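Local coordinates for protein MaoC-like dehydratase (Phytophthora Capsici, PDB 3KH8) that probably catalyses the reversible hydration of enoyl thioesters, using hot dog folds of the MaoC-like kind, at residues A52-R57 / R134-S139; R57-Y62 / P85-C90; K80-P85 / G269-F274; G141-K146 / F167-G172. All coordinates share one frame; numbering follows the deposited sequence.

Interaction 1 closes the first loop, bringing the end of strand 48-54 and the start of helix 56-65 against the loop after strand 123-132. Inside it nests interaction 2, which starts at the shared Arg57 and sets the same helix on the short 3-10 turn of residues 87-90. Interaction 3 opens at Lys80, within both earlier loops, and closes far along the chain at 269-274, so it crosses interactions 1 and 2; it ties the hydratase 2 N-terminal region to the MaoC-like region. Interaction 4, a hairpin pairing of strands 141-154 and 158-169, follows interactions 1 and 2 in series and lies nested inside the loop of interaction 3.

Interaction 1: residues A52-R57 / R134-S139; sequences ATYNQR and RPLDPS
Tyr54 and Gln56 reach from the end of strand 48-54 and the start of helix 56-65 to the loop 134-139, which leads from strand 123-132 to strand 141-154 in the N-terminal hot dog domain. Two hydrogen bonds run directly from side chain to main chain. The phenol OH of Tyr54 donates to Asp137 O at 2.7 Å, and this oxygen sits at the ring edge, in the ring plane. CG of Tyr54 stands between the backbone N and the carbonyl carbon (chi1 66°), and the ring points at the loop. From the helix start, Gln56 NE2 donates to Pro138 O at 3.1 Å; the oxygen lies close to the amide plane of Gln56, while NE2 stands above the carbonyl plane of Pro138.

A bridging water adds a third link: it accepts from Gln56 N at 2.9 Å and donates to Ser139 O at 2.6 Å. Apolar contact is modest, with Leu136 CB 4.0 Å from Tyr54 CZ. Beyond the loop, the backbone of Tyr54 pairs with Gly141, and Gln56 also packs on Asp99 of the second subunit. The loop is braced internally: Asp137 OD1 accepts from Ser139 N at 3.0 Å, an Asx turn, and also from Ser139 OG at 2.8 Å, both arriving from the same face of the carboxylate.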
loop_
_atom_site.group_PDB
_atom_site.type_symbol
_atom_site.label_atom_id
_atom_site.label_comp_id
_atom_site.label_asym_id
_atom_site.label_seq_id
_atom_site.Cartn_x
_atom_site.Cartn_y
_atom_site.Cartn_z
ATOM N N ALA A 52 -18.886 4.212 7.883
ATOM C CA ALA A 52 -17.604 4.020 7.215
ATOM C C ALA A 52 -16.656 5.147 7.595
ATOM O O ALA A 52 -17.050 6.316 7.661
ATOM C CB ALA A 52 -17.784 3.950 5.706
ATOM N N THR A 53 -15.405 4.781 7.849
ATOM C CA THR A 53 -14.383 5.731 8.265
ATOM C C THR A 53 -13.103 5.467 7.483
ATOM O O THR A 53 -12.711 4.317 7.291
ATOM C CB THR A 53 -14.132 5.629 9.793
ATOM O OG1 THR A 53 -15.333 5.984 10.491
ATOM C CG2 THR A 53 -13.004 6.555 10.245
ATOM N N TYR A 54 -12.483 6.543 7.013
ATOM C CA TYR A 54 -11.197 6.481 6.324
ATOM C C TYR A 54 -10.309 7.581 6.893
ATOM O O TYR A 54 -10.808 8.628 7.317
ATOM C CB TYR A 54 -11.382 6.694 4.809
ATOM C CG TYR A 54 -11.867 8.087 4.458
ATOM C CD1 TYR A 54 -10.969 9.094 4.088
ATOM C CD2 TYR A 54 -13.223 8.408 4.524
ATOM C CE1 TYR A 54 -11.411 10.373 3.786
ATOM C CE2 TYR A 54 -13.673 9.684 4.223
ATOM C CZ TYR A 54 -12.767 10.660 3.861
ATOM O OH TYR A 54 -13.223 11.926 3.571
ATOM N N ASN A 55 -9.000 7.345 6.908
ATOM C CA ASN A 55 -8.050 8.418 7.201
ATOM C C ASN A 55 -7.207 8.764 5.973
ATOM O O ASN A 55 -7.367 8.144 4.918
ATOM C CB ASN A 55 -7.201 8.124 8.460
ATOM C CG ASN A 55 -6.339 6.866 8.343
ATOM O OD1 ASN A 55 -5.880 6.494 7.263
ATOM N ND2 ASN A 55 -6.099 6.219 9.481
ATOM N N GLN A 56 -6.337 9.768 6.101
ATOM C CA GLN A 56 -5.455 10.172 5.006
ATOM C C GLN A 56 -4.628 9.014 4.468
ATOM O O GLN A 56 -4.485 8.856 3.255
ATOM C CB GLN A 56 -4.499 11.271 5.455
ATOM C CG GLN A 56 -5.080 12.647 5.426
ATOM C CD GLN A 56 -4.016 13.706 5.283
ATOM O OE1 GLN A 56 -2.916 13.575 5.827
ATOM N NE2 GLN A 56 -4.331 14.759 4.539
ATOM N N ARG A 57 -4.073 8.220 5.377
ATOM C CA ARG A 57 -3.241 7.080 5.003
ATOM C C ARG A 57 -4.008 6.081 4.124
ATOM O O ARG A 57 -3.446 5.542 3.173
ATOM C CB ARG A 57 -2.673 6.408 6.254
ATOM C CG ARG A 57 -1.747 5.231 6.002
ATOM C CD ARG A 57 -1.134 4.783 7.310
ATOM N NE ARG A 57 -0.283 3.607 7.174
ATOM C CZ ARG A 57 -0.554 2.426 7.720
ATOM N NH1 ARG A 57 -1.659 2.264 8.443
ATOM N NH2 ARG A 57 0.281 1.407 7.559
ATOM N N ARG A 134 -20.396 15.160 -3.604
ATOM C CA ARG A 134 -19.362 16.018 -3.029
ATOM C C ARG A 134 -18.087 15.195 -2.872
ATOM O O ARG A 134 -18.152 14.054 -2.423
ATOM C CB ARG A 134 -19.787 16.543 -1.652
ATOM C CG ARG A 134 -20.857 17.627 -1.674
ATOM C CD ARG A 134 -21.012 18.311 -0.312
ATOM N NE ARG A 134 -21.731 17.488 0.662
ATOM C CZ ARG A 134 -21.214 17.041 1.804
ATOM N NH1 ARG A 134 -19.962 17.329 2.138
ATOM N NH2 ARG A 134 -21.955 16.305 2.621
ATOM N N PRO A 135 -16.926 15.767 -3.236
ATOM C CA PRO A 135 -15.670 15.039 -3.032
ATOM C C PRO A 135 -15.422 14.777 -1.546
ATOM O O PRO A 135 -15.898 15.533 -0.691
ATOM C CB PRO A 135 -14.611 15.993 -3.596
ATOM C CG PRO A 135 -15.367 16.913 -4.515
ATOM C CD PRO A 135 -16.698 17.085 -3.855
ATOM N N LEU A 136 -14.711 13.693 -1.246
ATOM C CA LEU A 136 -14.385 13.351 0.132
ATOM C C LEU A 136 -13.402 14.348 0.733
ATOM O O LEU A 136 -12.535 14.870 0.031
ATOM C CB LEU A 136 -13.805 11.934 0.214
ATOM C CG LEU A 136 -14.711 10.758 -0.157
ATOM C CD1 LEU A 136 -13.885 9.481 -0.243
ATOM C CD2 LEU A 136 -15.862 10.597 0.833
ATOM N N ASP A 137 -13.557 14.610 2.030
ATOM C CA ASP A 137 -12.603 15.408 2.798
ATOM C C ASP A 137 -11.251 14.687 2.770
ATOM O O ASP A 137 -11.147 13.562 3.257
ATOM C CB ASP A 137 -13.106 15.559 4.241
ATOM C CG ASP A 137 -12.266 16.522 5.077
ATOM O OD1 ASP A 137 -11.096 16.810 4.732
ATOM O OD2 ASP A 137 -12.790 16.993 6.108
ATOM N N PRO A 138 -10.217 15.323 2.183
ATOM C CA PRO A 138 -8.925 14.638 2.058
ATOM C C PRO A 138 -8.137 14.504 3.369
ATOM O O PRO A 138 -7.096 13.849 3.388
ATOM C CB PRO A 138 -8.161 15.502 1.046
ATOM C CG PRO A 138 -8.788 16.844 1.129
ATOM C CD PRO A 138 -10.218 16.642 1.522
ATOM N N SER A 139 -8.639 15.100 4.451
ATOM C CA SER A 139 -8.008 14.957 5.768
ATOM C C SER A 139 -8.563 13.762 6.555
ATOM O O SER A 139 -8.152 13.507 7.689
ATOM C CB SER A 139 -8.149 16.252 6.577
ATOM O OG SER A 139 -9.493 16.445 6.988
HETATM O O HOH W 1 -6.862 11.379 8.506
#

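Interaction 2: residues R57-Y62 / P85-C90; sequences RDLLMY and PLYPVC
The rings of Tyr62 and Tyr87 meet as a T-shaped pair, the edge of Tyr87 directed at one face of Tyr62, with centroids 5.2 Å apart and planes inclined at 63°. CD1 of Tyr87 makes the closest touch, 3.4 Å from Tyr62 CG. Farther out over the Tyr62 ring, CA of Tyr87 lies 4.1 Å from the ring centroid in a CH-pi contact displaced toward the rim. The Tyr87 ring in turn carries Leu59 on one face: CD2 stands 4.1 Å from its centroid, and the leucine crosses the ring at about a right angle. Cys90 SG approaches Tyr62 obliquely as a sulfur-aromatic contact, 3.6 Å from CE1.

Both tyrosines hold CG anti to the backbone N (chi1 177° for Tyr62 and 179° for Tyr87), and their side chains run roughly antiparallel alongside one another. The hydroxyls therefore end beside the opposing segments: Tyr62 OH is 3.4 Å from Leu86 CB, and Tyr87 OH is 3.7 Å from Asp58 CB. The Asp58 carboxylate is engaged elsewhere. Its OD2 accepts from Asn55 N, the return bond of a capping box at the helix start, and from Gln98 NE2, while OD1 forms a salt bridge with Arg57 of the second subunit.

Every touching residue is buried. Helix 56-65 thus rests on the 3-10 turn 87-90, with Leu86 and Val89 packed on strand 123-132, and Tyr62 and Cys90 both against Tyr223 of helix 219-223.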
loop_
_atom_site.group_PDB
_atom_site.type_symbol
_atom_site.label_atom_id
_atom_site.label_comp_id
_atom_site.label_asym_id
_atom_site.label_seq_id
_atom_site.Cartn_x
_atom_site.Cartn_y
_atom_site.Cartn_z
ATOM N N ARG A 57 -4.073 8.220 5.377
ATOM C CA ARG A 57 -3.241 7.080 5.003
ATOM C C ARG A 57 -4.008 6.081 4.124
ATOM O O ARG A 57 -3.446 5.542 3.173
ATOM C CB ARG A 57 -2.673 6.408 6.254
ATOM C CG ARG A 57 -1.747 5.231 6.002
ATOM C CD ARG A 57 -1.134 4.783 7.310
ATOM N NE ARG A 57 -0.283 3.607 7.174
ATOM C CZ ARG A 57 -0.554 2.426 7.720
ATOM N NH1 ARG A 57 -1.659 2.264 8.443
ATOM N NH2 ARG A 57 0.281 1.407 7.559
ATOM N N ASP A 58 -5.289 5.855 4.430
ATOM C CA ASP A 58 -6.140 5.005 3.588
ATOM C C ASP A 58 -6.236 5.538 2.157
ATOM O O ASP A 58 -6.259 4.760 1.206
ATOM C CB ASP A 58 -7.551 4.859 4.178
ATOM C CG ASP A 58 -7.554 4.190 5.546
ATOM O OD1 ASP A 58 -6.843 3.176 5.734
ATOM O OD2 ASP A 58 -8.284 4.683 6.435
ATOM N N LEU A 59 -6.307 6.862 2.017
ATOM C CA LEU A 59 -6.371 7.503 0.702
ATOM C C LEU A 59 -5.090 7.277 -0.103
ATOM O O LEU A 59 -5.147 6.965 -1.299
ATOM C CB LEU A 59 -6.656 9.006 0.836
ATOM C CG LEU A 59 -7.968 9.458 1.496
ATOM C CD1 LEU A 59 -8.047 10.984 1.537
ATOM C CD2 LEU A 59 -9.183 8.889 0.789
ATOM N N LEU A 60 -3.945 7.426 0.563
ATOM C CA LEU A 60 -2.641 7.152 -0.046
ATOM C C LEU A 60 -2.500 5.686 -0.452
ATOM O O LEU A 60 -2.018 5.388 -1.545
ATOM C CB LEU A 60 -1.500 7.559 0.900
ATOM C CG LEU A 60 -1.446 9.025 1.366
ATOM C CD1 LEU A 60 -0.305 9.264 2.352
ATOM C CD2 LEU A 60 -1.309 9.972 0.186
ATOM N N MET A 61 -2.929 4.782 0.430
ATOM C CA MET A 61 -2.864 3.340 0.173
ATOM C C MET A 61 -3.713 2.936 -1.030
ATOM O O MET A 61 -3.327 2.056 -1.805
ATOM C CB MET A 61 -3.315 2.556 1.409
ATOM C CG MET A 61 -2.394 2.712 2.628
ATOM S SD MET A 61 -2.987 1.812 4.083
ATOM C CE MET A 61 -3.297 0.198 3.367
ATOM N N TYR A 62 -4.873 3.572 -1.166
ATOM C CA TYR A 62 -5.742 3.365 -2.322
ATOM C C TYR A 62 -5.104 3.882 -3.612
ATOM O O TYR A 62 -5.101 3.183 -4.628
ATOM C CB TYR A 62 -7.111 4.026 -2.108
ATOM C CG TYR A 62 -8.018 3.906 -3.319
ATOM C CD1 TYR A 62 -8.590 2.679 -3.666
ATOM C CD2 TYR A 62 -8.283 5.012 -4.131
ATOM C CE1 TYR A 62 -9.418 2.556 -4.786
ATOM C CE2 TYR A 62 -9.113 4.898 -5.262
ATOM C CZ TYR A 62 -9.671 3.665 -5.578
ATOM O OH TYR A 62 -10.488 3.530 -6.682
ATOM N N PRO A 85 -11.192 10.199 -6.790
ATOM C CA PRO A 85 -12.661 10.250 -6.823
ATOM C C PRO A 85 -13.401 8.911 -6.744
ATOM O O PRO A 85 -14.545 8.878 -6.287
ATOM C CB PRO A 85 -12.949 10.953 -8.153
ATOM C CG PRO A 85 -11.784 11.846 -8.334
ATOM C CD PRO A 85 -10.610 11.014 -7.874
ATOM N N LEU A 86 -12.766 7.825 -7.175
ATOM C CA LEU A 86 -13.398 6.507 -7.124
ATOM C C LEU A 86 -13.325 5.838 -5.743
ATOM O O LEU A 86 -13.972 4.811 -5.519
ATOM C CB LEU A 86 -12.804 5.571 -8.188
ATOM C CG LEU A 86 -13.660 4.352 -8.570
ATOM C CD1 LEU A 86 -14.866 4.773 -9.415
ATOM C CD2 LEU A 86 -12.834 3.302 -9.300
ATOM N N TYR A 87 -12.551 6.410 -4.819
ATOM C CA TYR A 87 -12.334 5.759 -3.516
ATOM C C TYR A 87 -13.595 5.261 -2.773
ATOM O O TYR A 87 -13.552 4.187 -2.173
ATOM C CB TYR A 87 -11.427 6.594 -2.586
ATOM C CG TYR A 87 -11.221 5.935 -1.236
ATOM C CD1 TYR A 87 -10.485 4.759 -1.122
ATOM C CD2 TYR A 87 -11.789 6.469 -0.081
ATOM C CE1 TYR A 87 -10.304 4.132 0.118
ATOM C CE2 TYR A 87 -11.618 5.851 1.160
ATOM C CZ TYR A 87 -10.874 4.689 1.248
ATOM O OH TYR A 87 -10.702 4.074 2.463
ATOM N N PRO A 88 -14.720 6.014 -2.815
ATOM C CA PRO A 88 -15.924 5.523 -2.123
ATOM C C PRO A 88 -16.328 4.058 -2.390
ATOM O O PRO A 88 -16.934 3.443 -1.517
ATOM C CB PRO A 88 -17.009 6.488 -2.601
ATOM C CG PRO A 88 -16.285 7.764 -2.769
ATOM C CD PRO A 88 -14.926 7.389 -3.315
ATOM N N VAL A 89 -15.977 3.496 -3.552
ATOM C CA VAL A 89 -16.273 2.079 -3.840
ATOM C C VAL A 89 -15.660 1.106 -2.830
ATOM O O VAL A 89 -16.132 -0.023 -2.689
ATOM C CB VAL A 89 -15.860 1.629 -5.281
ATOM C CG1 VAL A 89 -16.523 2.501 -6.323
ATOM C CG2 VAL A 89 -14.333 1.605 -5.463
ATOM N N CYS A 90 -14.602 1.544 -2.149
ATOM C CA CYS A 90 -13.925 0.711 -1.158
ATOM C C CYS A 90 -14.623 0.708 0.194
ATOM O O CYS A 90 -14.460 -0.229 0.968
ATOM C CB CYS A 90 -12.472 1.168 -0.983
ATOM S SG CYS A 90 -11.463 0.839 -2.426
#

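Interaction 3: residues K80-P85 / G269-F274; sequences KFSAFP and GDVARF
Val271 points into segment 80-85 and meets it along its whole side chain. Its CB faces Pro85 CG at 4.0 Å. Beyond it the branches part: CG1, anti to the carbonyl carbon (chi1 -65°), reaches Ser82 CB at 3.6 Å and also touches Ala83 O, while CG2 lies 3.7 Å from Ser82 OG. The valine is thereby fitted against both the serine and the proline, and it also packs on Phe73 and Phe263.

Pro85 is the second anchor. It crosses Phe274 at about a right angle, with its CB over one face of the ring, 3.6 Å from the centroid and 19° off the normal, a clear CH-pi contact. Phe274 in turn makes an edge-to-face pair with Phe322. The proline CD lies over a face of the neighbouring Phe84 ring, toward its rim.

Polar groups are linked through a water. It donates to Ser82 OG at 3.1 Å, accepts from Val271 N at 2.9 Å and makes a weak bond to Gly269 O. Ser82 OG itself donates to Lys80 O at 2.9 Å, so the hydroxyl is occupied on both counts. Gln72 NE2 bonds to Lys80 O and to Gly269 O, giving the two segments a common polar partner.

Here the hydratase 2 N-terminal and MaoC-like regions are joined by apolar side-chain contact, with the polar links between the segments made by the water and Gln72; their direct adhesion rests chiefly on valine, proline and phenylalanine.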
loop_
_atom_site.group_PDB
_atom_site.type_symbol
_atom_site.label_atom_id
_atom_site.label_comp_id
_atom_site.label_asym_id
_atom_site.label_seq_id
_atom_site.Cartn_x
_atom_site.Cartn_y
_atom_site.Cartn_z
ATOM N N LYS A 80 -2.805 20.611 -3.834
ATOM C CA LYS A 80 -4.149 20.181 -4.219
ATOM C C LYS A 80 -4.421 18.729 -3.813
ATOM O O LYS A 80 -5.166 18.020 -4.499
ATOM C CB LYS A 80 -4.356 20.351 -5.722
ATOM C CG LYS A 80 -4.278 21.788 -6.223
ATOM C CD LYS A 80 -4.622 21.832 -7.702
ATOM C CE LYS A 80 -4.095 23.089 -8.369
ATOM N NZ LYS A 80 -3.962 22.884 -9.839
ATOM N N PHE A 81 -3.826 18.285 -2.704
ATOM C CA PHE A 81 -4.037 16.909 -2.244
ATOM C C PHE A 81 -5.527 16.590 -2.148
ATOM O O PHE A 81 -6.302 17.364 -1.582
ATOM C CB PHE A 81 -3.332 16.602 -0.917
ATOM C CG PHE A 81 -3.581 15.197 -0.422
ATOM C CD1 PHE A 81 -3.024 14.100 -1.087
ATOM C CD2 PHE A 81 -4.398 14.966 0.681
ATOM C CE1 PHE A 81 -3.264 12.793 -0.648
ATOM C CE2 PHE A 81 -4.646 13.662 1.130
ATOM C CZ PHE A 81 -4.078 12.575 0.463
ATOM N N SER A 82 -5.915 15.459 -2.730
ATOM C CA SER A 82 -7.314 15.058 -2.809
ATOM C C SER A 82 -7.435 13.547 -2.678
ATOM O O SER A 82 -6.489 12.810 -2.977
ATOM C CB SER A 82 -7.914 15.485 -4.156
ATOM O OG SER A 82 -7.794 16.884 -4.376
ATOM N N ALA A 83 -8.601 13.087 -2.233
ATOM C CA ALA A 83 -8.950 11.674 -2.364
ATOM C C ALA A 83 -9.099 11.389 -3.852
ATOM O O ALA A 83 -9.593 12.245 -4.599
ATOM C CB ALA A 83 -10.255 11.380 -1.643
ATOM N N PHE A 84 -8.680 10.211 -4.304
ATOM C CA PHE A 84 -9.023 9.831 -5.673
ATOM C C PHE A 84 -10.538 9.614 -5.763
ATOM O O PHE A 84 -11.114 8.948 -4.901
ATOM C CB PHE A 84 -8.247 8.616 -6.191
ATOM C CG PHE A 84 -8.388 8.431 -7.675
ATOM C CD1 PHE A 84 -7.600 9.169 -8.555
ATOM C CD2 PHE A 84 -9.356 7.578 -8.192
ATOM C CE1 PHE A 84 -7.754 9.035 -9.933
ATOM C CE2 PHE A 84 -9.518 7.434 -9.569
ATOM C CZ PHE A 84 -8.721 8.163 -10.439
ATOM N N PRO A 85 -11.192 10.199 -6.790
ATOM C CA PRO A 85 -12.661 10.250 -6.823
ATOM C C PRO A 85 -13.401 8.911 -6.744
ATOM O O PRO A 85 -14.545 8.878 -6.287
ATOM C CB PRO A 85 -12.949 10.953 -8.153
ATOM C CG PRO A 85 -11.784 11.846 -8.334
ATOM C CD PRO A 85 -10.610 11.014 -7.874
ATOM N N GLY A 269 -6.953 18.559 -13.284
ATOM C CA GLY A 269 -6.392 18.583 -11.930
ATOM C C GLY A 269 -7.363 18.909 -10.808
ATOM O O GLY A 269 -6.943 19.202 -9.689
ATOM N N ASP A 270 -8.660 18.840 -11.095
ATOM C CA ASP A 270 -9.690 19.203 -10.122
ATOM C C ASP A 270 -10.684 18.062 -9.895
ATOM O O ASP A 270 -11.509 17.767 -10.766
ATOM C CB ASP A 270 -10.413 20.479 -10.581
ATOM C CG ASP A 270 -11.473 20.954 -9.594
ATOM O OD1 ASP A 270 -11.587 20.389 -8.481
ATOM O OD2 ASP A 270 -12.197 21.914 -9.939
ATOM N N VAL A 271 -10.613 17.439 -8.718
ATOM C CA VAL A 271 -11.493 16.310 -8.385
ATOM C C VAL A 271 -12.980 16.681 -8.374
ATOM O O VAL A 271 -13.829 15.830 -8.619
ATOM C CB VAL A 271 -11.103 15.593 -7.048
ATOM C CG1 VAL A 271 -9.735 14.940 -7.167
ATOM C CG2 VAL A 271 -11.176 16.547 -5.840
ATOM N N ALA A 272 -13.288 17.952 -8.113
ATOM C CA ALA A 272 -14.678 18.413 -8.104
ATOM C C ALA A 272 -15.336 18.281 -9.485
ATOM O O ALA A 272 -16.562 18.247 -9.591
ATOM C CB ALA A 272 -14.775 19.851 -7.576
ATOM N N ARG A 273 -14.516 18.174 -10.527
ATOM C CA ARG A 273 -15.010 18.000 -11.899
ATOM C C ARG A 273 -15.411 16.554 -12.242
ATOM O O ARG A 273 -16.116 16.324 -13.223
ATOM C CB ARG A 273 -13.995 18.553 -12.907
ATOM C CG ARG A 273 -13.788 20.065 -12.782
ATOM C CD ARG A 273 -12.812 20.609 -13.811
ATOM N NE ARG A 273 -13.324 20.480 -15.173
ATOM C CZ ARG A 273 -12.613 20.702 -16.276
ATOM N NH1 ARG A 273 -11.341 21.071 -16.198
ATOM N NH2 ARG A 273 -13.181 20.555 -17.465
ATOM N N PHE A 274 -14.982 15.597 -11.422
ATOM C CA PHE A 274 -15.267 14.165 -11.624
ATOM C C PHE A 274 -16.667 13.852 -11.080
ATOM O O PHE A 274 -16.856 13.718 -9.866
ATOM C CB PHE A 274 -14.190 13.343 -10.890
ATOM C CG PHE A 274 -14.132 11.877 -11.265
ATOM C CD1 PHE A 274 -13.010 11.365 -11.913
ATOM C CD2 PHE A 274 -15.155 10.998 -10.910
ATOM C CE1 PHE A 274 -12.916 9.999 -12.230
ATOM C CE2 PHE A 274 -15.080 9.636 -11.227
ATOM C CZ PHE A 274 -13.957 9.135 -11.888
HETATM O O HOH W 2 -8.742 18.559 -6.785
#

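Interaction 4: residues G141-K146 / F167-G172; sequences GTLTGK and FEDGNG
Thr144 N donates to Glu168 O at 2.8 Å, nearly along the C=O axis, and Glu168 N returns a bond to Thr144 O at 3.0 Å. This antiparallel hydrogen-bonded pair belongs to the beta hairpin of strands 141-154 and 158-169, in the curved sheet of the hot dog fold. Next to it, Gly145 and Phe167 form a non-hydrogen-bonded pair, where Phe167 CA also makes a CA-H...O contact with Thr144 O.

On the face that carries Phe167, its ring lies against the backbone of Gly145, CD1 being 3.6 Å from Gly145 CA; the missing side chain lets the ring settle so close. Leu143 crosses the phenylalanine at about a right angle, with CB 4.1 Å from Phe167 CD1. Leu91 of helix 91-94 packs on both, and Val174 of strand 172-184 also covers them.

The other face is polar. Thr144 and Glu168 run alongside each other in the same direction, and Glu168 extends toward Lys146. The lysine CE comes to 3.3 Å from Glu168 OE2, and the bend at chi4 (-59°) sets where NZ lies, 4.0 Å from OE2 and beyond a salt bridge; NZ also makes a long, weak ion pair with Glu47. The opposite charges of Lys146 and Glu168 probably still attract, without a direct bond.

Strand 48-54 pairs with the far edge of 141-154. At the turn toward strand 172-184, a type I turn from Asp169 to Gly172, Asp169 OD1 holds Arg134 in a salt bridge and accepts from Asn171 N at 3.0 Å, an Asx turn.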
loop_
_atom_site.group_PDB
_atom_site.type_symbol
_atom_site.label_atom_id
_atom_site.label_comp_id
_atom_site.label_asym_id
_atom_site.label_seq_id
_atom_site.Cartn_x
_atom_site.Cartn_y
_atom_site.Cartn_z
ATOM N N GLY A 141 -12.406 11.234 7.197
ATOM C CA GLY A 141 -13.830 11.446 7.421
ATOM C C GLY A 141 -14.596 10.224 7.876
ATOM O O GLY A 141 -14.113 9.096 7.791
ATOM N N THR A 142 -15.804 10.469 8.363
ATOM C CA THR A 142 -16.707 9.419 8.794
ATOM C C THR A 142 -18.039 9.641 8.085
ATOM O O THR A 142 -18.564 10.752 8.069
ATOM C CB THR A 142 -16.884 9.429 10.332
ATOM O OG1 THR A 142 -15.655 9.030 10.951
ATOM C CG2 THR A 142 -17.982 8.470 10.766
ATOM N N LEU A 143 -18.565 8.575 7.493
ATOM C CA LEU A 143 -19.775 8.659 6.687
ATOM C C LEU A 143 -20.802 7.637 7.130
ATOM O O LEU A 143 -20.449 6.571 7.636
ATOM C CB LEU A 143 -19.446 8.430 5.206
ATOM C CG LEU A 143 -18.421 9.339 4.521
ATOM C CD1 LEU A 143 -18.015 8.738 3.193
ATOM C CD2 LEU A 143 -18.961 10.754 4.328
ATOM N N THR A 144 -22.074 7.978 6.943
ATOM C CA THR A 144 -23.160 7.026 7.103
ATOM C C THR A 144 -23.441 6.368 5.754
ATOM O O THR A 144 -23.668 7.053 4.755
ATOM C CB THR A 144 -24.444 7.713 7.633
ATOM O OG1 THR A 144 -24.200 8.225 8.947
ATOM C CG2 THR A 144 -25.604 6.727 7.699
ATOM N N GLY A 145 -23.407 5.040 5.734
ATOM C CA GLY A 145 -23.764 4.274 4.546
ATOM C C GLY A 145 -25.151 3.673 4.667
ATOM O O GLY A 145 -25.490 3.081 5.696
ATOM N N LYS A 146 -25.951 3.835 3.617
ATOM C CA LYS A 146 -27.283 3.236 3.546
ATOM C C LYS A 146 -27.370 2.353 2.310
ATOM O O LYS A 146 -27.265 2.839 1.180
ATOM C CB LYS A 146 -28.372 4.311 3.508
ATOM C CG LYS A 146 -28.468 5.159 4.764
ATOM C CD LYS A 146 -29.703 6.044 4.733
ATOM C CE LYS A 146 -29.716 7.049 5.886
ATOM N NZ LYS A 146 -29.668 6.406 7.232
ATOM N N PHE A 167 -23.840 7.217 0.535
ATOM C CA PHE A 167 -23.007 7.758 1.605
ATOM C C PHE A 167 -23.322 9.220 1.856
ATOM O O PHE A 167 -23.506 10.004 0.919
ATOM C CB PHE A 167 -21.514 7.588 1.306
ATOM C CG PHE A 167 -21.024 6.180 1.455
ATOM C CD1 PHE A 167 -20.979 5.572 2.711
ATOM C CD2 PHE A 167 -20.608 5.457 0.341
ATOM C CE1 PHE A 167 -20.531 4.269 2.853
ATOM C CE2 PHE A 167 -20.152 4.153 0.474
ATOM C CZ PHE A 167 -20.115 3.556 1.733
ATOM N N GLU A 168 -23.379 9.572 3.136
ATOM C CA GLU A 168 -23.696 10.924 3.575
ATOM C C GLU A 168 -22.982 11.247 4.887
ATOM O O GLU A 168 -22.608 10.346 5.639
ATOM C CB GLU A 168 -25.213 11.076 3.755
ATOM C CG GLU A 168 -25.844 9.999 4.643
ATOM C CD GLU A 168 -27.348 10.140 4.797
ATOM O OE1 GLU A 168 -28.017 10.641 3.866
ATOM O OE2 GLU A 168 -27.865 9.735 5.854
ATOM N N ASP A 169 -22.777 12.536 5.144
ATOM C CA ASP A 169 -22.402 12.998 6.481
ATOM C C ASP A 169 -23.462 13.968 7.000
ATOM O O ASP A 169 -24.560 14.041 6.440
ATOM C CB ASP A 169 -20.991 13.610 6.500
ATOM C CG ASP A 169 -20.816 14.756 5.514
ATOM O OD1 ASP A 169 -21.821 15.334 5.043
ATOM O OD2 ASP A 169 -19.649 15.083 5.211
ATOM N N GLY A 170 -23.137 14.699 8.066
ATOM C CA GLY A 170 -24.044 15.692 8.643
ATOM C C GLY A 170 -24.438 16.814 7.695
ATOM O O GLY A 170 -25.457 17.472 7.903
ATOM N N ASN A 171 -23.633 17.028 6.655
ATOM C CA ASN A 171 -23.899 18.064 5.655
ATOM C C ASN A 171 -24.658 17.575 4.415
ATOM O O ASN A 171 -24.877 18.338 3.471
ATOM C CB ASN A 171 -22.595 18.754 5.249
ATOM C CG ASN A 171 -22.077 19.694 6.322
ATOM O OD1 ASN A 171 -22.760 20.641 6.719
ATOM N ND2 ASN A 171 -20.860 19.444 6.792
ATOM N N GLY A 172 -25.053 16.304 4.422
ATOM C CA GLY A 172 -25.847 15.745 3.332
ATOM C C GLY A 172 -25.134 14.675 2.520
ATOM O O GLY A 172 -24.076 14.195 2.922
#